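Local atomic coordinates of putative Nitroreductase (Anabaena variabilis ATCC 29413, PDB entry 3EO7), a protein that binds flavin mononucleotide and probably acts as a flavin-dependent oxidoreductase of the nitroreductase type. Residues F420-Q425 against I481-F485; R429-I435 against T505-R511; I409-F414 against V492-P496; L97-P101 against K333-T337. The contacts are given in a common frame with arbitrary orientation. Residues are numbered along the deposited sequence.

Contact 1 of 4, residues F420-Q425 against I481-F485; sequences FLCLGQ and IGGFF. With FMN (flavin mononucleotide), chain B.
Phe485 is the apolar centre of this contact. With chi1 m it points toward residues 420-425, and Leu423 (m, t) lays CD2 over its face, 3.5 Å from the ring centroid and 10° off the normal, a CH-pi contact. Phe420, chi1 t, brings its ring alongside obliquely, centroids 4.7 Å apart and planes at 33°; Phe420 CE1 lies 3.7 Å from Phe485 CE2. Pro21 touches both rings. Deeper, Cys422 CB meets Ile481 CG2 at 4.2 Å.

Helix 415-421 ends here: Cys422 leaves helical angles, and a type I' turn runs from Cys422 to Gln425. Leu423 takes the left-handed helical angles (56/38) its first inner position requires; Gly424 follows at phi 81°, easy for glycine. Residues 481-485 run extended, apart from Gly482. The closest CA pairs are Leu421-Phe485 (5.2 Å) and Cys422-Phe484 (4.7 Å), and Phe485 N donates to Leu421 O at 3.0 Å. A side chain at Gly483 would crowd Leu423 CD1.

The polar edge faces FMN. Gln425 (m, t) is steadied by NE2 to Cys422 O (3.2 Å); its NE2 also donates to FMN O4 (3.0 Å), while its OE1 accepts from FMN N3 (2.8 Å). Gly482 N donates to FMN N5 at 3.1 Å, and a CB there would crowd FMN C6. These bonds imply recognition of the flavin ring itself, with N5, the hydride-accepting atom of flavins, in a defined polar setting.

Contact 2 of 4, residues R429-I435 against T505-R511; sequences RDAAAVI and TTLGRPR
Leu507 (m, t) and Ile435 (m, t) bring their CD1 atoms to 3.7 Å on one face of an antiparallel strand pair, against helix 452-473. On the other face Val434 (t) sets CG2 4.1 Å from Thr506 CG2; Thr506 (p) OG1 is bonded to Tyr340 and Ser479. The strand axes approach to 4.7 Å at 159°. Ile435-Thr505 is a hydrogen-bonded pair (Ile435 N to Thr505 O 2.7 Å, Thr505 N to Ile435 O 2.8 Å), Val434-Thr506 a non-hydrogen-bonded one. At Leu507 the register slips in a classic beta bulge: Ala432 N (2.7 Å) and Ala433 N (3.2 Å) both donate to Leu507 O; Leu507 N returns to Ala433 O (2.9 Å). Small alanines suit this tight entry into the sheet. Arg429 (t, t, p) curls back, NE reaching Asp430 OD1 (2.9 Å) and NH2 reaching Asp430 OD2 (3.0 Å). The C-terminal Arg511 (t, t, m) extends NH2 to Asp430 OD2 at 3.1 Å, a salt bridge of weak hydrogen-bond geometry; Arg511 NE is bonded to Tyr340 O.

Contact 3 of 4, residues I409-F414 against V492-P496; sequences IRFKNF and VLGIP. With ACT (acetate ion), chain P.
Phe414, with chi1 near -75°, offers one ring face to Leu493 (m, t), whose CD2 stands 3.5 Å from the ring centroid and 6° off its normal, a CH-pi contact. Val492 (t) adds CG1 at 3.6 Å from Phe414 CD1. Cys396 of the adjoining strand touches both Phe414 and Leu493, so the large ring fills a mostly hydrocarbon space.

Helix 486-493 ends here and Gly494 turns out of it with phi 83°, a conformation where a CB would jam against the preceding carbonyl and clash with Arg410 CZ. That bare backbone lets the Arg410 guanidinium lie over it, NH2 3.3 Å from Gly494 CA. Arg410 (m, m, t) is folded back, NH1 donating to Ile409 O at 2.7 Å, and Arg410 NH2 binds OXT of an acetate ion, probably from the crystallisation liquor, at 2.9 Å. Ile409 (p, t) sets CD1 3.4 Å from Gly494 O; Ile409 and Arg410 both face Cys396. Packing thus joins a helix C-terminus to a classic beta bulge in strand 405-411.

Contact 4 of 4, residues L97-P101 against K333-T337; sequences LRAAP and KRRST. With FMN (flavin mononucleotide), chain B.
Two consecutive arginines meet the end of strand 93-98 around the FMN phosphate. Residues 333-337 leave helix 325-333 at Arg334 and run extended; the closest CA pairs, Ala99-Arg334 and Pro101-Ser336, are each 7.2 Å apart, so side chains fill the gap.

Arg334 (chi1 t, chi3 p) divides its donors between protein and ligand. NE goes to Ala99 O at 3.2 Å, and a water joins the same two atoms; Asn195 ND2 also donates to Ala99 O. Arg334 NH1 reaches FMN O1P (3.0 Å), and NH2 reaches FMN O3P (2.9 Å) with a weak bond to Arg98 O at 2.8 Å. Pro101 packs on one guanidinium face, Pro101 CD 3.8 Å from Arg334 CZ. Arg335 (m, m, p) gives NE to FMN O2P (2.8 Å) and NH2 to FMN O3P (2.7 Å). Leu97 CB lies over the Arg335 guanidinium face, 3.5 Å from Arg335 NH2; Arg335 NH1 is bonded to Thr85 OG1. Small Ser336 adds N to FMN O2P (2.9 Å) and OG to FMN O1P (2.6 Å). Each terminal phosphate oxygen therefore receives two donors here, and the paired positive charges balance the anion, implying firm anchoring of the cofactor's phosphate end.

In the fold
Contact 4 comes first along the chain, joining segments 232 residues apart that belong to two different nitroreductase-family regions; the other three follow within the second region. Contact 1 falls between the two segments of contact 3, whereas contact 2 crosses both. Strand 405-411, helix 415-421, helix 426-430 and strand 433-439 succeed one another; strand 500-508 pairs with 433-439, with 477-481 on its other side, and helix 486-493 ends against the end of strand 405-411. Contacts 2 and 3 thus reach one mixed sheet with centres 17 Å apart. Contact 1 touches both through Ile481-Thr506 and Leu421-Val492. Contacts 1 and 4, centres 20 Å apart, hold the flavin ring and phosphate respectively, so FMN spans both regions of a single chain.

Contact 1 of 4, residues F420-Q425 against I481-F485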
# COMPACT_ATOMS: atom_id res chain seq x y z
N PHE A 420 -21.96 -0.26 11.66
CA PHE A 420 -21.97 1.18 11.87
C PHE A 420 -20.61 1.82 11.63
O PHE A 420 -20.49 2.78 10.86
CB PHE A 420 -22.46 1.49 13.28
CG PHE A 420 -22.34 2.95 13.70
CD1 PHE A 420 -23.24 3.90 13.28
CD2 PHE A 420 -21.33 3.33 14.58
CE1 PHE A 420 -23.12 5.21 13.69
CE2 PHE A 420 -21.22 4.63 15.01
CZ PHE A 420 -22.11 5.56 14.56
N LEU A 421 -19.58 1.25 12.27
CA LEU A 421 -18.24 1.79 12.19
C LEU A 421 -17.71 1.90 10.75
O LEU A 421 -16.99 2.86 10.44
CB LEU A 421 -17.24 1.01 13.06
CG LEU A 421 -17.47 1.10 14.58
CD1 LEU A 421 -16.56 0.10 15.27
CD2 LEU A 421 -17.28 2.53 15.13
N CYS A 422 -18.06 0.94 9.90
CA CYS A 422 -17.63 0.93 8.50
C CYS A 422 -18.57 1.76 7.62
O CYS A 422 -18.81 1.44 6.45
CB CYS A 422 -17.58 -0.50 7.99
SG CYS A 422 -16.29 -1.49 8.79
N LEU A 423 -19.09 2.85 8.17
CA LEU A 423 -20.02 3.77 7.48
C LEU A 423 -21.25 3.06 6.94
O LEU A 423 -21.73 3.36 5.85
CB LEU A 423 -19.28 4.60 6.41
CG LEU A 423 -18.06 5.39 6.89
CD1 LEU A 423 -17.51 6.31 5.79
CD2 LEU A 423 -18.38 6.22 8.17
N GLY A 424 -21.76 2.09 7.70
CA GLY A 424 -22.97 1.41 7.33
C GLY A 424 -22.84 0.31 6.31
O GLY A 424 -23.84 -0.21 5.84
N GLN A 425 -21.62 -0.11 6.02
CA GLN A 425 -21.41 -1.15 5.02
C GLN A 425 -21.65 -2.54 5.57
O GLN A 425 -21.10 -2.89 6.62
CB GLN A 425 -20.02 -1.07 4.43
CG GLN A 425 -19.80 0.24 3.67
CD GLN A 425 -18.46 0.29 3.00
OE1 GLN A 425 -18.24 -0.38 1.99
NE2 GLN A 425 -17.53 1.05 3.57
N ILE A 481 -11.51 -1.14 3.69
CA ILE A 481 -12.50 -0.13 4.03
C ILE A 481 -11.71 1.14 4.38
O ILE A 481 -11.01 1.17 5.39
CB ILE A 481 -13.33 -0.53 5.27
CG1 ILE A 481 -14.06 -1.86 5.05
CG2 ILE A 481 -14.29 0.60 5.67
CD1 ILE A 481 -15.19 -1.84 4.12
N GLY A 482 -11.82 2.17 3.55
CA GLY A 482 -11.02 3.38 3.77
C GLY A 482 -11.63 4.41 4.69
O GLY A 482 -10.91 5.16 5.35
N GLY A 483 -12.95 4.44 4.71
CA GLY A 483 -13.73 5.40 5.49
C GLY A 483 -14.44 4.72 6.65
O GLY A 483 -15.09 3.69 6.49
N PHE A 484 -14.34 5.33 7.82
CA PHE A 484 -14.90 4.76 9.04
C PHE A 484 -15.07 5.85 10.08
O PHE A 484 -14.55 6.97 9.92
CB PHE A 484 -13.97 3.62 9.54
CG PHE A 484 -12.52 4.01 9.55
CD1 PHE A 484 -11.98 4.72 10.61
CD2 PHE A 484 -11.70 3.72 8.44
CE1 PHE A 484 -10.64 5.13 10.59
CE2 PHE A 484 -10.36 4.13 8.43
CZ PHE A 484 -9.84 4.83 9.50
N PHE A 485 -15.83 5.56 11.14
CA PHE A 485 -16.01 6.52 12.22
C PHE A 485 -14.81 6.43 13.15
O PHE A 485 -14.84 5.72 14.15
CB PHE A 485 -17.34 6.30 12.91
CG PHE A 485 -18.53 6.67 12.06
CD1 PHE A 485 -18.63 7.93 11.50
CD2 PHE A 485 -19.58 5.77 11.88
CE1 PHE A 485 -19.74 8.28 10.73
CE2 PHE A 485 -20.69 6.11 11.11
CZ PHE A 485 -20.76 7.35 10.53
N1 FMN B . -14.53 -1.32 -1.14
C2 FMN B . -15.73 -1.12 -0.49
O2 FMN B . -16.75 -1.72 -0.83
N3 FMN B . -15.88 -0.24 0.55
C4 FMN B . -14.86 0.54 0.99
O4 FMN B . -15.00 1.18 2.04
C4A FMN B . -13.62 0.37 0.36
N5 FMN B . -12.55 1.17 0.72
C5A FMN B . -11.29 0.93 0.15
C6 FMN B . -10.16 1.63 0.56
C7 FMN B . -8.91 1.41 -0.02
C7M FMN B . -7.67 2.11 0.54
C8 FMN B . -8.77 0.48 -1.04
C8M FMN B . -7.42 0.06 -1.57
C9 FMN B . -9.90 -0.25 -1.47
C9A FMN B . -11.15 -0.02 -0.88
N10 FMN B . -12.27 -0.73 -1.31
C10 FMN B . -13.48 -0.55 -0.70
C1' FMN B . -12.23 -1.58 -2.56
C2' FMN B . -12.26 -0.77 -3.84
O2' FMN B . -13.61 -0.35 -4.12
C3' FMN B . -11.68 -1.61 -4.98
O3' FMN B . -10.29 -1.84 -4.77
C4' FMN B . -11.93 -1.02 -6.38
O4' FMN B . -13.36 -0.93 -6.67
C5' FMN B . -11.24 -1.86 -7.44
O5' FMN B . -11.68 -3.19 -7.42
P FMN B . -10.69 -4.41 -7.20
O1P FMN B . -10.11 -4.27 -5.79
O2P FMN B . -11.57 -5.65 -7.34
O3P FMN B . -9.61 -4.38 -8.23

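Contact 2 of 4, residues R429-I435 against T505-R511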
# COMPACT_ATOMS: atom_id res chain seq x y z
N ARG A 429 -20.68 -5.73 8.79
CA ARG A 429 -21.60 -6.57 9.51
C ARG A 429 -21.37 -8.06 9.29
O ARG A 429 -21.50 -8.84 10.23
CB ARG A 429 -23.04 -6.27 9.07
CG ARG A 429 -24.14 -6.98 9.88
CD ARG A 429 -25.50 -6.78 9.22
NE ARG A 429 -25.52 -7.41 7.91
CZ ARG A 429 -26.42 -7.20 6.96
NH1 ARG A 429 -27.45 -6.38 7.17
NH2 ARG A 429 -26.29 -7.82 5.80
N ASP A 430 -21.09 -8.44 8.04
CA ASP A 430 -21.05 -9.85 7.63
C ASP A 430 -19.69 -10.52 7.60
O ASP A 430 -19.61 -11.72 7.40
CB ASP A 430 -21.70 -9.97 6.24
CG ASP A 430 -23.16 -9.53 6.23
OD1 ASP A 430 -23.82 -9.65 7.28
OD2 ASP A 430 -23.61 -9.02 5.18
N ALA A 431 -18.64 -9.72 7.79
CA ALA A 431 -17.29 -10.22 7.90
C ALA A 431 -17.17 -11.27 9.03
O ALA A 431 -17.83 -11.16 10.08
CB ALA A 431 -16.34 -9.06 8.19
N ALA A 432 -16.29 -12.22 8.80
CA ALA A 432 -15.89 -13.20 9.80
C ALA A 432 -14.92 -12.51 10.78
O ALA A 432 -14.92 -12.78 11.98
CB ALA A 432 -15.22 -14.44 9.12
N ALA A 433 -14.04 -11.67 10.24
CA ALA A 433 -13.04 -10.94 11.03
C ALA A 433 -12.73 -9.63 10.33
O ALA A 433 -12.79 -9.53 9.09
CB ALA A 433 -11.77 -11.75 11.19
N VAL A 434 -12.36 -8.64 11.12
CA VAL A 434 -12.04 -7.31 10.61
C VAL A 434 -10.72 -6.88 11.23
O VAL A 434 -10.60 -6.84 12.47
CB VAL A 434 -13.16 -6.32 10.89
CG1 VAL A 434 -12.75 -4.91 10.32
CG2 VAL A 434 -14.51 -6.78 10.27
N ILE A 435 -9.72 -6.64 10.39
CA ILE A 435 -8.40 -6.24 10.87
C ILE A 435 -8.20 -4.72 10.83
O ILE A 435 -8.35 -4.08 9.78
CB ILE A 435 -7.32 -6.97 10.06
CG1 ILE A 435 -7.49 -8.50 10.24
CG2 ILE A 435 -5.90 -6.56 10.47
CD1 ILE A 435 -6.49 -9.28 9.43
N THR A 505 -9.41 -3.82 7.15
CA THR A 505 -9.50 -4.89 6.15
C THR A 505 -10.51 -5.93 6.66
O THR A 505 -10.30 -6.52 7.72
CB THR A 505 -8.16 -5.55 5.86
OG1 THR A 505 -7.21 -4.60 5.38
CG2 THR A 505 -8.33 -6.73 4.81
N THR A 506 -11.59 -6.12 5.90
CA THR A 506 -12.64 -7.08 6.21
C THR A 506 -12.30 -8.40 5.54
O THR A 506 -11.70 -8.42 4.47
CB THR A 506 -14.05 -6.60 5.76
OG1 THR A 506 -14.09 -6.45 4.32
CG2 THR A 506 -14.45 -5.26 6.47
N LEU A 507 -12.69 -9.48 6.20
CA LEU A 507 -12.48 -10.82 5.75
C LEU A 507 -13.76 -11.63 5.96
O LEU A 507 -14.39 -11.55 7.02
CB LEU A 507 -11.35 -11.46 6.54
CG LEU A 507 -9.98 -10.80 6.45
CD1 LEU A 507 -9.05 -11.25 7.58
CD2 LEU A 507 -9.41 -11.12 5.03
N GLY A 508 -14.10 -12.44 4.99
CA GLY A 508 -15.31 -13.26 5.09
C GLY A 508 -15.36 -14.32 4.03
O GLY A 508 -14.32 -14.70 3.48
N ARG A 509 -16.55 -14.86 3.79
CA ARG A 509 -16.76 -15.81 2.70
C ARG A 509 -17.64 -15.08 1.69
O ARG A 509 -18.63 -14.43 2.04
CB ARG A 509 -17.38 -17.15 3.14
CG ARG A 509 -16.66 -17.84 4.31
CD ARG A 509 -16.88 -19.35 4.38
NE ARG A 509 -15.84 -20.02 3.61
CZ ARG A 509 -14.65 -20.40 4.10
NH1 ARG A 509 -14.34 -20.25 5.38
NH2 ARG A 509 -13.78 -20.98 3.30
N PRO A 510 -17.28 -15.15 0.41
CA PRO A 510 -18.03 -14.41 -0.59
C PRO A 510 -19.47 -14.84 -0.73
O PRO A 510 -19.79 -16.01 -0.57
CB PRO A 510 -17.26 -14.70 -1.88
CG PRO A 510 -15.95 -15.21 -1.46
CD PRO A 510 -16.20 -15.94 -0.20
N ARG A 511 -20.32 -13.88 -1.02
CA ARG A 511 -21.74 -14.15 -1.19
C ARG A 511 -21.89 -14.86 -2.52
O ARG A 511 -21.11 -14.64 -3.44
CB ARG A 511 -22.53 -12.84 -1.15
CG ARG A 511 -23.98 -13.01 -0.80
CD ARG A 511 -24.70 -11.67 -0.56
NE ARG A 511 -24.43 -11.04 0.74
CZ ARG A 511 -24.97 -9.88 1.13
NH1 ARG A 511 -25.83 -9.24 0.34
NH2 ARG A 511 -24.68 -9.36 2.32
OXT ARG A 511 -22.78 -15.70 -2.67
O HOH W 1 -18.64 -14.03 5.89
O HOH W 2 -6.50 -3.06 7.62

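Contact 3 of 4, residues I409-F414 against V492-P496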
# COMPACT_ATOMS: atom_id res chain seq x y z
N ILE A 409 -9.03 -8.72 24.32
CA ILE A 409 -9.23 -7.49 25.08
C ILE A 409 -10.71 -7.17 25.28
O ILE A 409 -11.03 -6.38 26.15
CB ILE A 409 -8.43 -6.32 24.54
CG1 ILE A 409 -8.88 -5.89 23.15
CG2 ILE A 409 -6.89 -6.65 24.63
CD1 ILE A 409 -8.09 -4.63 22.63
N ARG A 410 -11.61 -7.77 24.49
CA ARG A 410 -13.04 -7.64 24.70
C ARG A 410 -13.72 -8.94 24.23
O ARG A 410 -13.27 -9.57 23.26
CB ARG A 410 -13.68 -6.47 23.97
CG ARG A 410 -13.27 -5.08 24.38
CD ARG A 410 -13.68 -4.68 25.78
NE ARG A 410 -13.32 -3.27 26.05
CZ ARG A 410 -12.10 -2.86 26.40
NH1 ARG A 410 -11.09 -3.71 26.57
NH2 ARG A 410 -11.89 -1.57 26.60
N PHE A 411 -14.81 -9.26 24.91
CA PHE A 411 -15.63 -10.42 24.63
C PHE A 411 -17.04 -9.90 24.31
O PHE A 411 -17.76 -9.45 25.21
CB PHE A 411 -15.65 -11.38 25.80
CG PHE A 411 -16.59 -12.53 25.64
CD1 PHE A 411 -16.40 -13.44 24.61
CD2 PHE A 411 -17.70 -12.69 26.48
CE1 PHE A 411 -17.26 -14.47 24.44
CE2 PHE A 411 -18.56 -13.74 26.30
CZ PHE A 411 -18.34 -14.63 25.30
N LYS A 412 -17.40 -9.98 23.04
CA LYS A 412 -18.67 -9.45 22.55
C LYS A 412 -18.86 -9.77 21.07
O LYS A 412 -17.89 -9.92 20.35
CB LYS A 412 -18.66 -7.91 22.64
CG LYS A 412 -20.06 -7.30 22.46
CD LYS A 412 -20.04 -5.80 22.43
CE LYS A 412 -21.50 -5.29 22.44
NZ LYS A 412 -21.57 -3.85 22.48
N ASN A 413 -20.11 -9.87 20.64
CA ASN A 413 -20.45 -9.98 19.21
C ASN A 413 -20.53 -8.54 18.69
O ASN A 413 -21.42 -7.78 19.10
CB ASN A 413 -21.81 -10.68 19.05
CG ASN A 413 -22.24 -10.78 17.60
OD1 ASN A 413 -22.07 -9.85 16.85
ND2 ASN A 413 -22.83 -11.90 17.22
N PHE A 414 -19.61 -8.16 17.82
CA PHE A 414 -19.48 -6.79 17.34
C PHE A 414 -20.10 -6.51 15.95
O PHE A 414 -19.86 -5.43 15.39
CB PHE A 414 -18.00 -6.41 17.29
CG PHE A 414 -17.39 -6.13 18.65
CD1 PHE A 414 -17.84 -5.05 19.40
CD2 PHE A 414 -16.33 -6.87 19.12
CE1 PHE A 414 -17.27 -4.75 20.62
CE2 PHE A 414 -15.76 -6.59 20.35
CZ PHE A 414 -16.20 -5.53 21.10
N VAL A 492 -15.68 1.29 21.05
CA VAL A 492 -16.37 0.01 20.85
C VAL A 492 -15.45 -1.21 21.08
O VAL A 492 -15.75 -2.13 21.84
CB VAL A 492 -16.93 -0.05 19.41
CG1 VAL A 492 -17.43 -1.45 19.05
CG2 VAL A 492 -18.02 1.00 19.22
N LEU A 493 -14.31 -1.21 20.43
CA LEU A 493 -13.43 -2.37 20.40
C LEU A 493 -12.41 -2.48 21.52
O LEU A 493 -11.77 -3.50 21.67
CB LEU A 493 -12.76 -2.40 19.01
CG LEU A 493 -13.72 -2.61 17.82
CD1 LEU A 493 -12.91 -2.70 16.51
CD2 LEU A 493 -14.62 -3.90 17.94
N GLY A 494 -12.22 -1.42 22.29
CA GLY A 494 -11.22 -1.44 23.36
C GLY A 494 -9.81 -1.14 22.90
O GLY A 494 -8.80 -1.43 23.58
N ILE A 495 -9.69 -0.58 21.72
CA ILE A 495 -8.38 -0.20 21.23
C ILE A 495 -7.89 0.99 22.05
O ILE A 495 -8.64 1.96 22.24
CB ILE A 495 -8.43 0.15 19.72
CG1 ILE A 495 -8.92 -1.04 18.89
CG2 ILE A 495 -7.04 0.63 19.25
CD1 ILE A 495 -8.99 -0.77 17.36
N PRO A 496 -6.66 0.91 22.60
CA PRO A 496 -6.10 1.99 23.40
C PRO A 496 -6.31 3.35 22.74
O PRO A 496 -6.11 3.51 21.52
CB PRO A 496 -4.63 1.61 23.54
CG PRO A 496 -4.65 0.08 23.49
CD PRO A 496 -5.74 -0.25 22.52
C ACT P . -8.29 -0.72 26.88
O ACT P . -8.13 -1.92 26.44
OXT ACT P . -9.36 -0.43 27.50
CH3 ACT P . -7.30 0.38 26.69

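Contact 4 of 4, residues L97-P101 against K333-T337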
# COMPACT_ATOMS: atom_id res chain seq x y z
N LEU A 97 -10.29 -2.36 -13.91
CA LEU A 97 -9.76 -2.71 -12.63
C LEU A 97 -8.36 -3.27 -12.82
O LEU A 97 -8.00 -3.77 -13.90
CB LEU A 97 -10.65 -3.73 -11.93
CG LEU A 97 -12.14 -3.37 -11.82
CD1 LEU A 97 -12.85 -4.48 -11.05
CD2 LEU A 97 -12.39 -2.02 -11.17
N ARG A 98 -7.58 -3.15 -11.77
CA ARG A 98 -6.16 -3.44 -11.83
C ARG A 98 -5.67 -4.42 -10.80
O ARG A 98 -6.39 -4.84 -9.88
CB ARG A 98 -5.38 -2.11 -11.67
CG ARG A 98 -5.91 -0.95 -12.52
CD ARG A 98 -4.97 0.24 -12.58
NE ARG A 98 -5.68 1.34 -13.26
CZ ARG A 98 -5.16 2.52 -13.54
NH1 ARG A 98 -3.90 2.78 -13.29
NH2 ARG A 98 -5.94 3.43 -14.11
N ALA A 99 -4.39 -4.77 -10.95
CA ALA A 99 -3.73 -5.69 -10.04
C ALA A 99 -3.75 -5.16 -8.61
O ALA A 99 -3.75 -5.94 -7.65
CB ALA A 99 -2.26 -5.95 -10.49
N ALA A 100 -3.67 -3.84 -8.45
CA ALA A 100 -3.76 -3.21 -7.15
C ALA A 100 -5.19 -2.63 -6.97
O ALA A 100 -5.71 -2.02 -7.90
CB ALA A 100 -2.76 -2.05 -7.03
N PRO A 101 -5.78 -2.84 -5.77
CA PRO A 101 -7.08 -2.23 -5.44
C PRO A 101 -6.87 -0.73 -5.25
O PRO A 101 -5.74 -0.27 -5.14
CB PRO A 101 -7.47 -2.90 -4.12
CG PRO A 101 -6.12 -3.24 -3.49
CD PRO A 101 -5.24 -3.64 -4.64
N LYS A 333 -6.24 -12.75 -10.56
CA LYS A 333 -7.70 -12.87 -10.36
C LYS A 333 -8.27 -12.07 -9.20
O LYS A 333 -9.48 -11.92 -9.07
CB LYS A 333 -8.10 -14.34 -10.20
CG LYS A 333 -7.77 -14.96 -8.89
CD LYS A 333 -8.19 -16.44 -8.88
CE LYS A 333 -7.86 -17.12 -7.55
NZ LYS A 333 -8.22 -18.58 -7.57
N ARG A 334 -7.37 -11.54 -8.36
CA ARG A 334 -7.75 -10.87 -7.13
C ARG A 334 -8.73 -9.75 -7.37
O ARG A 334 -8.47 -8.86 -8.19
CB ARG A 334 -6.51 -10.27 -6.47
CG ARG A 334 -6.83 -9.50 -5.16
CD ARG A 334 -5.97 -8.27 -4.96
NE ARG A 334 -6.13 -7.30 -6.06
CZ ARG A 334 -7.15 -6.48 -6.24
NH1 ARG A 334 -8.15 -6.45 -5.37
NH2 ARG A 334 -7.14 -5.67 -7.27
N ARG A 335 -9.85 -9.79 -6.66
CA ARG A 335 -10.84 -8.72 -6.67
C ARG A 335 -11.25 -8.44 -5.22
O ARG A 335 -11.19 -9.35 -4.37
CB ARG A 335 -12.09 -9.16 -7.42
CG ARG A 335 -11.90 -9.47 -8.90
CD ARG A 335 -12.06 -8.26 -9.79
NE ARG A 335 -11.02 -7.24 -9.64
CZ ARG A 335 -9.89 -7.22 -10.33
NH1 ARG A 335 -9.62 -8.15 -11.23
NH2 ARG A 335 -9.03 -6.22 -10.17
N SER A 336 -11.70 -7.21 -4.95
CA SER A 336 -12.27 -6.85 -3.67
C SER A 336 -13.69 -7.42 -3.67
O SER A 336 -14.50 -7.11 -4.55
CB SER A 336 -12.30 -5.35 -3.49
OG SER A 336 -10.99 -4.84 -3.37
N THR A 337 -14.01 -8.23 -2.67
CA THR A 337 -15.32 -8.85 -2.56
C THR A 337 -16.44 -7.84 -2.28
O THR A 337 -16.34 -7.01 -1.39
CB THR A 337 -15.28 -9.90 -1.47
OG1 THR A 337 -14.12 -10.73 -1.69
CG2 THR A 337 -16.56 -10.75 -1.44
N1 FMN B . -14.53 -1.32 -1.14
C2 FMN B . -15.73 -1.12 -0.49
O2 FMN B . -16.75 -1.72 -0.83
N3 FMN B . -15.88 -0.24 0.55
C4 FMN B . -14.86 0.54 0.99
O4 FMN B . -15.00 1.18 2.04
C4A FMN B . -13.62 0.37 0.36
N5 FMN B . -12.55 1.17 0.72
C5A FMN B . -11.29 0.93 0.15
C6 FMN B . -10.16 1.63 0.56
C7 FMN B . -8.91 1.41 -0.02
C7M FMN B . -7.67 2.11 0.54
C8 FMN B . -8.77 0.48 -1.04
C8M FMN B . -7.42 0.06 -1.57
C9 FMN B . -9.90 -0.25 -1.47
C9A FMN B . -11.15 -0.02 -0.88
N10 FMN B . -12.27 -0.73 -1.31
C10 FMN B . -13.48 -0.55 -0.70
C1' FMN B . -12.23 -1.58 -2.56
C2' FMN B . -12.26 -0.77 -3.84
O2' FMN B . -13.61 -0.35 -4.12
C3' FMN B . -11.68 -1.61 -4.98
O3' FMN B . -10.29 -1.84 -4.77
C4' FMN B . -11.93 -1.02 -6.38
O4' FMN B . -13.36 -0.93 -6.67
C5' FMN B . -11.24 -1.86 -7.44
O5' FMN B . -11.68 -3.19 -7.42
P FMN B . -10.69 -4.41 -7.20
O1P FMN B . -10.11 -4.27 -5.79
O2P FMN B . -11.57 -5.65 -7.34
O3P FMN B . -9.61 -4.38 -8.23
O HOH W 3 -3.59 -8.59 -7.30